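Local coordinates for protein ApaG (Shewanella oneidensis, PDB 1TZA) that is of unknown function but, as an ApaG-family beta-sandwich protein of the E-set (immunoglobulin-like) clan, may bind other proteins or molecules, at residues E11-I17 with Y28-I34; W51-N57 with T91-Y97. The contacts are given in a common frame with arbitrary orientation. Numbering follows the deposited sequence.

Interaction 1. Residues E11-I17 with Y28-I34; sequences EVKTEYI and YLFSYTI
Strands 11-17 and 28-34 run antiparallel as arms of a beta hairpin, axes 4.6 Å apart and directions 152° from each other, extended except that Ile17 turns away at psi -65°. Lys13-Thr33 and Glu15-Ser31 are hydrogen-bonded pairs: Lys13 N to Thr33 O is 3.3 Å, Thr33 N to Lys13 O 2.9 Å, Glu15 N to Ser31 O 3.0 Å, Ser31 N to Glu15 O 2.9 Å. Ile17 N bonds Leu29 O at 2.8 Å. The non-hydrogen-bonded pairs Val12-Ile34, Thr14-Tyr32 and Tyr16-Phe30 face the sandwich interior, packing on Phe117 and Leu119 of strand 109-120. There Val12 (p) sets CG2 3.5 Å from CD1 of Ile34 (m, m), and Thr14 (p) CG2 lies 3.9 Å from CB of Tyr32 (p). With Tyr16 t and Phe30 m, Tyr16 CB is 3.7 Å from Phe30 CE1, the rings oblique; Tyr16 OH is 3.6 Å from CD2 at the ring edge of Tyr28 (m). On the other face Lys13 (p, then all t) lays CG 4.0 Å from CB of Thr33 (m), whose OG1 hydrogen-bonds Thr84 of strand 79-89, beyond 28-38 in the sheet. Glu15 (t, t) leads away; Ser31 (p) OG sits 3.5 Å from CD1 of Ile17 (m, m), whose CB is 3.9 Å from CG of Leu29 (t, p). The inner side is thus mainly aromatic and branched apolar; the other is polar at Lys13, Glu15, Ser31 and Thr33 but apolar at Ile17 and Leu29, where the second subunit packs.

Interaction 2. Residues W51-N57 with T91-Y97; sequences WIITDAN and TPFGIMY
Strands 51-55 and 93-97 are antiparallel, axes 4.6 Å apart and directions at 167°; Ile52-Tyr97 and Thr54-Ile95 are hydrogen-bonded pairs, Ile53-Met96 and Asp55-Gly94 non-hydrogen-bonded. Thr91 (p) precedes the pairing; its OG1 donates to Phe93 O at 2.7 Å and lies 3.1 Å from Asp55 CB. Phe93 (t) presents its ring edge to Ala56, Phe93 CD2 to Ala56 CB 4.3 Å. Gly94 CA is 3.0 Å from Thr54 O, leaving no room for a beta carbon; opposite, Asp55 (p) closes an Asx turn, OD1 accepting from Asn57 N at 2.8 Å, as the strand ends on its way to strand 60-66. This is neighbouring-strand pairing within the second sheet of the beta sandwich. Ile95 (m, m) N to Thr54 O is 2.8 Å, Thr54 N to Ile95 O 2.9 Å. Selenomethionine Met96 (m, t, p) curls inward: CE lies 3.7 Å from the centroid of the six-membered ring of Trp51 (m), a CH-pi and Met-aromatic contact, and Met96 CG is 3.8 Å from Ile53 CG1. Tyr97 (p), on the outer face, lies flat over Ile52 (m), whose CB makes a CH-pi contact 3.8 Å from the ring centroid; Ile52 N to Tyr97 O is 2.9 Å, Tyr97 N to Ile52 O 3.2 Å.

Overall arrangement
Interactions 1 and 2 belong to different antiparallel sheets, with centres 12 Å apart, and both are partly buried. Interaction 1 joins successive strands of a hairpin, whereas interaction 2 pairs segments with 33 residues between them. Their inner faces meet: Tyr32 CE2 lies 3.6 Å from Met96 CE, the Tyr32 and Trp51 rings come together, and Tyr28 packs on Thr91 and Pro92, so aromatic rings and the flexible selenomethionine side chain of Met96 fill the space between the sheets. Outward, the 11-17/28-34 pair shows charged and hydroxyl groups with apolar Ile17 and Leu29, and the second subunit packs on these two and on Tyr32; the 51-57/91-97 pair turns Ile52, Thr54, Ile95 and Tyr97 outward and touches no other chain of the assembly.

Interaction 1. Residues E11-I17 with Y28-I34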
loop_
_atom_site.group_PDB
_atom_site.type_symbol
_atom_site.label_atom_id
_atom_site.label_comp_id
_atom_site.label_asym_id
_atom_site.label_seq_id
_atom_site.Cartn_x
_atom_site.Cartn_y
_atom_site.Cartn_z
ATOM N N GLU A 11 9.009 9.723 -13.464
ATOM C CA GLU A 11 8.707 8.420 -14.053
ATOM C C GLU A 11 7.924 7.603 -13.030
ATOM O O GLU A 11 8.174 7.689 -11.831
ATOM C CB GLU A 11 10.003 7.705 -14.437
ATOM C CG GLU A 11 10.845 8.494 -15.442
ATOM C CD GLU A 11 12.141 7.792 -15.831
ATOM O OE1 GLU A 11 12.803 8.248 -16.791
ATOM O OE2 GLU A 11 12.505 6.792 -15.179
ATOM N N VAL A 12 6.974 6.805 -13.493
ATOM C CA VAL A 12 6.163 6.048 -12.557
ATOM C C VAL A 12 5.719 4.676 -13.027
ATOM O O VAL A 12 5.399 4.471 -14.203
ATOM C CB VAL A 12 4.895 6.859 -12.185
ATOM C CG1 VAL A 12 4.162 7.246 -13.442
ATOM C CG2 VAL A 12 3.970 6.044 -11.281
ATOM N N LYS A 13 5.711 3.732 -12.091
ATOM C CA LYS A 13 5.234 2.386 -12.358
ATOM C C LYS A 13 4.215 2.073 -11.253
ATOM O O LYS A 13 4.299 2.617 -10.144
ATOM C CB LYS A 13 6.399 1.382 -12.373
ATOM C CG LYS A 13 7.387 1.497 -11.221
ATOM C CD LYS A 13 8.576 0.553 -11.433
ATOM C CE LYS A 13 9.637 0.695 -10.333
ATOM N NZ LYS A 13 10.845 -0.149 -10.609
ATOM N N THR A 14 3.234 1.230 -11.557
ATOM C CA THR A 14 2.205 0.903 -10.579
ATOM C C THR A 14 1.972 -0.587 -10.451
ATOM O O THR A 14 2.436 -1.375 -11.276
ATOM C CB THR A 14 0.868 1.541 -10.950
ATOM O OG1 THR A 14 0.429 0.997 -12.199
ATOM C CG2 THR A 14 1.004 3.044 -11.060
ATOM N N GLU A 15 1.215 -0.962 -9.426
ATOM C CA GLU A 15 0.937 -2.363 -9.168
ATOM C C GLU A 15 -0.357 -2.561 -8.379
ATOM O O GLU A 15 -0.636 -1.829 -7.415
ATOM C CB GLU A 15 2.109 -2.950 -8.397
ATOM C CG GLU A 15 2.050 -4.438 -8.172
ATOM C CD GLU A 15 3.234 -4.912 -7.363
ATOM O OE1 GLU A 15 4.380 -4.650 -7.789
ATOM O OE2 GLU A 15 3.022 -5.535 -6.304
ATOM N N TYR A 16 -1.158 -3.535 -8.800
ATOM C CA TYR A 16 -2.399 -3.816 -8.104
ATOM C C TYR A 16 -2.011 -4.700 -6.942
ATOM O O TYR A 16 -1.488 -5.799 -7.135
ATOM C CB TYR A 16 -3.389 -4.550 -9.004
ATOM C CG TYR A 16 -4.613 -5.043 -8.266
ATOM C CD1 TYR A 16 -5.369 -4.180 -7.478
ATOM C CD2 TYR A 16 -5.023 -6.373 -8.366
ATOM C CE1 TYR A 16 -6.507 -4.625 -6.799
ATOM C CE2 TYR A 16 -6.163 -6.831 -7.693
ATOM C CZ TYR A 16 -6.899 -5.948 -6.910
ATOM O OH TYR A 16 -8.011 -6.388 -6.232
ATOM N N ILE A 17 -2.257 -4.228 -5.731
ATOM C CA ILE A 17 -1.890 -5.010 -4.572
ATOM C C ILE A 17 -2.948 -6.008 -4.123
ATOM O O ILE A 17 -2.739 -7.215 -4.214
ATOM C CB ILE A 17 -1.514 -4.090 -3.400
ATOM C CG1 ILE A 17 -0.436 -3.103 -3.862
ATOM C CG2 ILE A 17 -1.008 -4.914 -2.230
ATOM C CD1 ILE A 17 0.799 -3.776 -4.482
ATOM N N TYR A 28 -10.141 -1.256 -4.252
ATOM C CA TYR A 28 -8.973 -1.876 -4.851
ATOM C C TYR A 28 -7.718 -1.118 -4.438
ATOM O O TYR A 28 -7.582 0.071 -4.730
ATOM C CB TYR A 28 -9.120 -1.894 -6.373
ATOM C CG TYR A 28 -10.403 -2.542 -6.828
ATOM C CD1 TYR A 28 -11.582 -1.805 -6.938
ATOM C CD2 TYR A 28 -10.448 -3.902 -7.118
ATOM C CE1 TYR A 28 -12.783 -2.412 -7.324
ATOM C CE2 TYR A 28 -11.639 -4.518 -7.502
ATOM C CZ TYR A 28 -12.799 -3.768 -7.603
ATOM O OH TYR A 28 -13.973 -4.380 -7.968
ATOM N N LEU A 29 -6.812 -1.814 -3.747
ATOM C CA LEU A 29 -5.566 -1.214 -3.271
ATOM C C LEU A 29 -4.441 -1.284 -4.304
ATOM O O LEU A 29 -4.054 -2.363 -4.756
ATOM C CB LEU A 29 -5.102 -1.883 -1.967
ATOM C CG LEU A 29 -3.712 -1.444 -1.464
ATOM C CD1 LEU A 29 -3.747 0.040 -1.067
ATOM C CD2 LEU A 29 -3.284 -2.290 -0.272
ATOM N N PHE A 30 -3.918 -0.118 -4.658
ATOM C CA PHE A 30 -2.832 -0.006 -5.624
ATOM C C PHE A 30 -1.614 0.630 -4.977
ATOM O O PHE A 30 -1.729 1.399 -4.031
ATOM C CB PHE A 30 -3.244 0.894 -6.796
ATOM C CG PHE A 30 -4.196 0.251 -7.763
ATOM C CD1 PHE A 30 -3.719 -0.587 -8.778
ATOM C CD2 PHE A 30 -5.568 0.509 -7.689
ATOM C CE1 PHE A 30 -4.598 -1.155 -9.710
ATOM C CE2 PHE A 30 -6.454 -0.053 -8.613
ATOM C CZ PHE A 30 -5.966 -0.885 -9.628
ATOM N N SER A 31 -0.442 0.304 -5.494
ATOM C CA SER A 31 0.774 0.922 -5.014
ATOM C C SER A 31 1.349 1.607 -6.242
ATOM O O SER A 31 1.109 1.167 -7.376
ATOM C CB SER A 31 1.784 -0.115 -4.511
ATOM O OG SER A 31 2.332 -0.879 -5.577
ATOM N N TYR A 32 2.068 2.703 -6.018
ATOM C CA TYR A 32 2.737 3.401 -7.104
ATOM C C TYR A 32 4.133 3.792 -6.621
ATOM O O TYR A 32 4.317 4.214 -5.474
ATOM C CB TYR A 32 1.934 4.627 -7.586
ATOM C CG TYR A 32 1.594 5.662 -6.536
ATOM C CD1 TYR A 32 2.555 6.544 -6.056
ATOM C CD2 TYR A 32 0.296 5.769 -6.046
ATOM C CE1 TYR A 32 2.231 7.515 -5.113
ATOM C CE2 TYR A 32 -0.042 6.724 -5.115
ATOM C CZ TYR A 32 0.928 7.599 -4.649
ATOM O OH TYR A 32 0.589 8.556 -3.723
ATOM N N THR A 33 5.114 3.597 -7.496
ATOM C CA THR A 33 6.504 3.916 -7.196
ATOM C C THR A 33 6.934 5.037 -8.130
ATOM O O THR A 33 7.046 4.847 -9.341
ATOM C CB THR A 33 7.408 2.684 -7.398
ATOM O OG1 THR A 33 6.972 1.627 -6.531
ATOM C CG2 THR A 33 8.866 3.031 -7.079
ATOM N N ILE A 34 7.152 6.212 -7.551
ATOM C CA ILE A 34 7.534 7.393 -8.303
ATOM C C ILE A 34 9.044 7.597 -8.262
ATOM O O ILE A 34 9.683 7.398 -7.230
ATOM C CB ILE A 34 6.865 8.672 -7.715
ATOM C CG1 ILE A 34 5.383 8.413 -7.413
ATOM C CG2 ILE A 34 6.994 9.837 -8.694
ATOM C CD1 ILE A 34 4.506 8.209 -8.625
#

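Interaction 2. Residues W51-N57 with T91-Y97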
loop_
_atom_site.group_PDB
_atom_site.type_symbol
_atom_site.label_atom_id
_atom_site.label_comp_id
_atom_site.label_asym_id
_atom_site.label_seq_id
_atom_site.Cartn_x
_atom_site.Cartn_y
_atom_site.Cartn_z
ATOM N N TRP A 51 -2.313 15.761 -5.919
ATOM C CA TRP A 51 -2.810 14.687 -6.759
ATOM C C TRP A 51 -4.260 14.879 -7.177
ATOM O O TRP A 51 -5.033 15.561 -6.509
ATOM C CB TRP A 51 -2.711 13.344 -6.020
ATOM C CG TRP A 51 -1.324 12.803 -5.805
ATOM C CD1 TRP A 51 -0.695 12.601 -4.604
ATOM C CD2 TRP A 51 -0.440 12.297 -6.810
ATOM N NE1 TRP A 51 0.521 11.992 -4.802
ATOM C CE2 TRP A 51 0.704 11.794 -6.145
ATOM C CE3 TRP A 51 -0.502 12.218 -8.208
ATOM C CZ2 TRP A 51 1.776 11.215 -6.835
ATOM C CZ3 TRP A 51 0.567 11.639 -8.895
ATOM C CH2 TRP A 51 1.690 11.148 -8.207
ATOM N N ILE A 52 -4.604 14.271 -8.304
ATOM C CA ILE A 52 -5.962 14.272 -8.824
ATOM C C ILE A 52 -6.140 12.806 -9.180
ATOM O O ILE A 52 -5.464 12.274 -10.056
ATOM C CB ILE A 52 -6.128 15.158 -10.082
ATOM C CG1 ILE A 52 -6.118 16.637 -9.682
ATOM C CG2 ILE A 52 -7.439 14.827 -10.795
ATOM C CD1 ILE A 52 -4.748 17.173 -9.362
ATOM N N ILE A 53 -7.037 12.151 -8.465
ATOM C CA ILE A 53 -7.296 10.740 -8.650
ATOM C C ILE A 53 -8.704 10.545 -9.191
ATOM O O ILE A 53 -9.673 11.053 -8.622
ATOM C CB ILE A 53 -7.127 10.010 -7.298
ATOM C CG1 ILE A 53 -5.750 10.370 -6.712
ATOM C CG2 ILE A 53 -7.277 8.509 -7.480
ATOM C CD1 ILE A 53 -5.545 9.928 -5.276
ATOM N N THR A 54 -8.806 9.803 -10.291
ATOM C CA THR A 54 -10.083 9.558 -10.942
ATOM C C THR A 54 -10.392 8.078 -11.132
ATOM O O THR A 54 -9.554 7.332 -11.638
ATOM C CB THR A 54 -10.101 10.238 -12.323
ATOM O OG1 THR A 54 -9.701 11.608 -12.178
ATOM C CG2 THR A 54 -11.494 10.181 -12.939
ATOM N N ASP A 55 -11.591 7.651 -10.724
ATOM C CA ASP A 55 -11.977 6.254 -10.902
ATOM C C ASP A 55 -12.551 6.101 -12.313
ATOM O O ASP A 55 -12.677 7.084 -13.046
ATOM C CB ASP A 55 -12.994 5.793 -9.835
ATOM C CG ASP A 55 -14.359 6.478 -9.951
ATOM O OD1 ASP A 55 -14.659 7.091 -10.997
ATOM O OD2 ASP A 55 -15.148 6.386 -8.982
ATOM N N ALA A 56 -12.893 4.877 -12.694
ATOM C CA ALA A 56 -13.415 4.609 -14.028
ATOM C C ALA A 56 -14.611 5.463 -14.445
ATOM O O ALA A 56 -14.849 5.639 -15.634
ATOM C CB ALA A 56 -13.764 3.121 -14.158
ATOM N N ASN A 57 -15.345 6.006 -13.474
ATOM C CA ASN A 57 -16.533 6.815 -13.751
ATOM C C ASN A 57 -16.324 8.314 -13.729
ATOM O O ASN A 57 -17.283 9.076 -13.809
ATOM C CB ASN A 57 -17.638 6.467 -12.760
ATOM C CG ASN A 57 -18.211 5.091 -12.999
ATOM O OD1 ASN A 57 -18.331 4.280 -12.073
ATOM N ND2 ASN A 57 -18.570 4.813 -14.252
ATOM N N THR A 91 -13.073 1.488 -8.173
ATOM C CA THR A 91 -13.189 0.785 -9.466
ATOM C C THR A 91 -11.828 0.158 -9.789
ATOM O O THR A 91 -10.803 0.657 -9.347
ATOM C CB THR A 91 -13.586 1.744 -10.634
ATOM O OG1 THR A 91 -12.672 2.851 -10.686
ATOM C CG2 THR A 91 -15.013 2.263 -10.445
ATOM N N PRO A 92 -11.808 -0.954 -10.546
ATOM C CA PRO A 92 -10.550 -1.621 -10.901
ATOM C C PRO A 92 -9.677 -0.856 -11.888
ATOM O O PRO A 92 -8.580 -1.300 -12.243
ATOM C CB PRO A 92 -11.016 -2.967 -11.459
ATOM C CG PRO A 92 -12.345 -2.637 -12.062
ATOM C CD PRO A 92 -12.963 -1.746 -11.008
ATOM N N PHE A 93 -10.168 0.291 -12.340
ATOM C CA PHE A 93 -9.413 1.128 -13.260
ATOM C C PHE A 93 -9.556 2.574 -12.847
ATOM O O PHE A 93 -10.605 2.980 -12.349
ATOM C CB PHE A 93 -9.917 0.996 -14.693
ATOM C CG PHE A 93 -9.258 1.965 -15.641
ATOM C CD1 PHE A 93 -7.943 1.764 -16.054
ATOM C CD2 PHE A 93 -9.932 3.101 -16.083
ATOM C CE1 PHE A 93 -7.309 2.687 -16.898
ATOM C CE2 PHE A 93 -9.312 4.025 -16.920
ATOM C CZ PHE A 93 -7.996 3.819 -17.330
ATOM N N GLY A 94 -8.500 3.347 -13.073
ATOM C CA GLY A 94 -8.518 4.753 -12.725
ATOM C C GLY A 94 -7.263 5.433 -13.233
ATOM O O GLY A 94 -6.359 4.775 -13.758
ATOM N N ILE A 95 -7.203 6.747 -13.058
ATOM C CA ILE A 95 -6.065 7.543 -13.505
ATOM C C ILE A 95 -5.577 8.526 -12.429
ATOM O O ILE A 95 -6.357 9.037 -11.620
ATOM C CB ILE A 95 -6.436 8.363 -14.764
ATOM C CG1 ILE A 95 -6.879 7.424 -15.884
ATOM C CG2 ILE A 95 -5.261 9.192 -15.218
ATOM C CD1 ILE A 95 -5.823 6.440 -16.314
HETATM N N MSE A 96 -4.277 8.783 -12.428
HETATM C CA MSE A 96 -3.690 9.722 -11.485
HETATM C C MSE A 96 -2.775 10.714 -12.209
HETATM O O MSE A 96 -2.126 10.369 -13.199
HETATM C CB MSE A 96 -2.883 8.982 -10.408
HETATM C CG MSE A 96 -3.702 8.378 -9.275
HETATM SE SE MSE A 96 -2.533 7.594 -7.919
HETATM C CE MSE A 96 -2.018 9.200 -6.915
ATOM N N TYR A 97 -2.738 11.945 -11.718
ATOM C CA TYR A 97 -1.876 12.977 -12.285
ATOM C C TYR A 97 -1.810 14.129 -11.290
ATOM O O TYR A 97 -2.566 14.151 -10.321
ATOM C CB TYR A 97 -2.397 13.444 -13.662
ATOM C CG TYR A 97 -3.657 14.286 -13.647
ATOM C CD1 TYR A 97 -3.612 15.638 -13.319
ATOM C CD2 TYR A 97 -4.889 13.735 -13.998
ATOM C CE1 TYR A 97 -4.763 16.424 -13.344
ATOM C CE2 TYR A 97 -6.044 14.508 -14.025
ATOM C CZ TYR A 97 -5.971 15.848 -13.697
ATOM O OH TYR A 97 -7.113 16.608 -13.718
#